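Local coordinates for protein glutathione S-transferase (Burkholderia xenovorans, PDB 2DSA) that probably acts as a glutathione transferase, binding glutathione and a biphenyl-degradation metabolite, and reductively dechlorinates chlorinated metabolites of polychlorinated biphenyls, at residues A[145-149]-A[150-154]. Numbering follows the deposited sequence.
Sequences YLLGD and QLSVA
Tyr145 lays its ring on Leu151, and the contact can be traced outward from CB. Tyr145 CB lies 3.7 Å from Gln150 O. CG, beside the backbone N (chi1 -53°), sits near Leu151 CA. Tyr145 CD1 comes within 3.6 Å of Leu151 N, which CE1 also neighbours; on the other branch CD2 leans on Leu151 CD1 and Tyr145 CE2 meets Leu151 CD1 at 3.7 Å. CZ nears Leu151 CB, which stands 4.0 Å from the Tyr145 ring centroid and 6° off its normal, a CH-pi contact over the face. The Tyr145 side chain also touches Arg184 and Val185 of helix 176-186.

Tyr145 to Gly148 form a type I beta turn, which presents Leu147 N to a water at 3.0 Å. The same water donates to Gln150 O (2.7 Å) and accepts from Ser152 OG. Ser152 N-caps helix 153-163 of the C-terminal domain: its OG accepts from Ala154 N (3.3 Å, N-H...O angle 143°). Asp155 OD1 accepts from Ser152 N, one half of the capping box known here in GSTs; OD2 takes Leu146 N. Leu146 CD2 packs 4.0 Å from Ala154 CB. Apolar packing thus joins turn to helix start alongside water and cap bonds, the buried Ser152 hydroxyl being both donor and acceptor.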
loop_
_atom_site.group_PDB
_atom_site.type_symbol
_atom_site.label_atom_id
_atom_site.label_comp_id
_atom_site.label_asym_id
_atom_site.label_seq_id
_atom_site.Cartn_x
_atom_site.Cartn_y
_atom_site.Cartn_z
ATOM N N TYR A 145 -2.059 9.641 -18.268
ATOM C CA TYR A 145 -2.362 9.077 -16.955
ATOM C C TYR A 145 -1.588 7.787 -16.716
ATOM O O TYR A 145 -0.990 7.242 -17.645
ATOM C CB TYR A 145 -3.876 8.860 -16.805
ATOM C CG TYR A 145 -4.656 10.104 -17.119
ATOM C CD1 TYR A 145 -5.384 10.210 -18.300
ATOM C CD2 TYR A 145 -4.622 11.202 -16.262
ATOM C CE1 TYR A 145 -6.086 11.366 -18.603
ATOM C CE2 TYR A 145 -5.308 12.346 -16.560
ATOM C CZ TYR A 145 -6.033 12.422 -17.732
ATOM O OH TYR A 145 -6.717 13.572 -18.019
ATOM N N LEU A 146 -1.584 7.337 -15.458
ATOM C CA LEU A 146 -0.803 6.176 -15.004
ATOM C C LEU A 146 -1.142 4.869 -15.743
ATOM O O LEU A 146 -0.248 4.057 -16.044
ATOM C CB LEU A 146 -0.976 6.005 -13.491
ATOM C CG LEU A 146 0.091 6.436 -12.460
ATOM C CD1 LEU A 146 1.227 7.291 -13.013
ATOM C CD2 LEU A 146 -0.527 7.040 -11.182
ATOM N N LEU A 147 -2.429 4.685 -16.047
ATOM C CA LEU A 147 -2.904 3.495 -16.754
ATOM C C LEU A 147 -3.107 3.722 -18.260
ATOM O O LEU A 147 -3.574 2.825 -18.966
ATOM C CB LEU A 147 -4.179 2.937 -16.092
ATOM C CG LEU A 147 -4.043 2.552 -14.596
ATOM C CD1 LEU A 147 -5.326 1.923 -14.063
ATOM C CD2 LEU A 147 -2.862 1.640 -14.324
ATOM N N GLY A 148 -2.750 4.910 -18.746
ATOM C CA GLY A 148 -2.846 5.219 -20.180
ATOM C C GLY A 148 -3.646 6.467 -20.478
ATOM O O GLY A 148 -3.320 7.545 -19.981
ATOM N N ASP A 149 -4.703 6.313 -21.275
ATOM C CA ASP A 149 -5.556 7.438 -21.686
ATOM C C ASP A 149 -6.705 7.711 -20.721
ATOM O O ASP A 149 -7.338 8.769 -20.786
ATOM C CB ASP A 149 -6.098 7.216 -23.104
ATOM C CG ASP A 149 -4.988 7.172 -24.146
ATOM O OD1 ASP A 149 -4.280 8.203 -24.307
ATOM O OD2 ASP A 149 -4.812 6.102 -24.782
ATOM N N GLN A 150 -6.973 6.760 -19.830
ATOM C CA GLN A 150 -8.080 6.898 -18.895
ATOM C C GLN A 150 -7.615 7.323 -17.506
ATOM O O GLN A 150 -6.787 6.652 -16.887
ATOM C CB GLN A 150 -8.888 5.592 -18.800
ATOM C CG GLN A 150 -10.185 5.716 -17.974
ATOM C CD GLN A 150 -11.333 6.344 -18.760
ATOM O OE1 GLN A 150 -11.622 5.925 -19.885
ATOM N NE2 GLN A 150 -12.001 7.342 -18.165
ATOM N N LEU A 151 -8.177 8.425 -17.019
ATOM C CA LEU A 151 -7.993 8.817 -15.625
ATOM C C LEU A 151 -8.569 7.764 -14.667
ATOM O O LEU A 151 -9.696 7.288 -14.842
ATOM C CB LEU A 151 -8.601 10.196 -15.341
ATOM C CG LEU A 151 -8.451 10.657 -13.882
ATOM C CD1 LEU A 151 -7.800 12.030 -13.791
ATOM C CD2 LEU A 151 -9.777 10.616 -13.132
ATOM N N SER A 152 -7.785 7.420 -13.654
ATOM C CA SER A 152 -8.243 6.524 -12.607
ATOM C C SER A 152 -8.020 7.118 -11.197
ATOM O O SER A 152 -7.419 8.189 -11.043
ATOM C CB SER A 152 -7.549 5.176 -12.755
ATOM O OG SER A 152 -6.208 5.259 -12.308
ATOM N N VAL A 153 -8.508 6.421 -10.173
ATOM C CA VAL A 153 -8.241 6.816 -8.787
ATOM C C VAL A 153 -6.713 6.832 -8.422
ATOM O O VAL A 153 -6.319 7.462 -7.452
ATOM C CB VAL A 153 -9.080 5.980 -7.758
ATOM C CG1 VAL A 153 -10.568 6.319 -7.846
ATOM C CG2 VAL A 153 -8.880 4.481 -7.945
ATOM N N ALA A 154 -5.874 6.141 -9.194
ATOM C CA ALA A 154 -4.407 6.189 -8.990
ATOM C C ALA A 154 -3.835 7.567 -9.314
ATOM O O ALA A 154 -2.962 8.055 -8.625
ATOM C CB ALA A 154 -3.704 5.123 -9.825
HETATM O O HOH W 1 -4.893 5.984 -15.030
#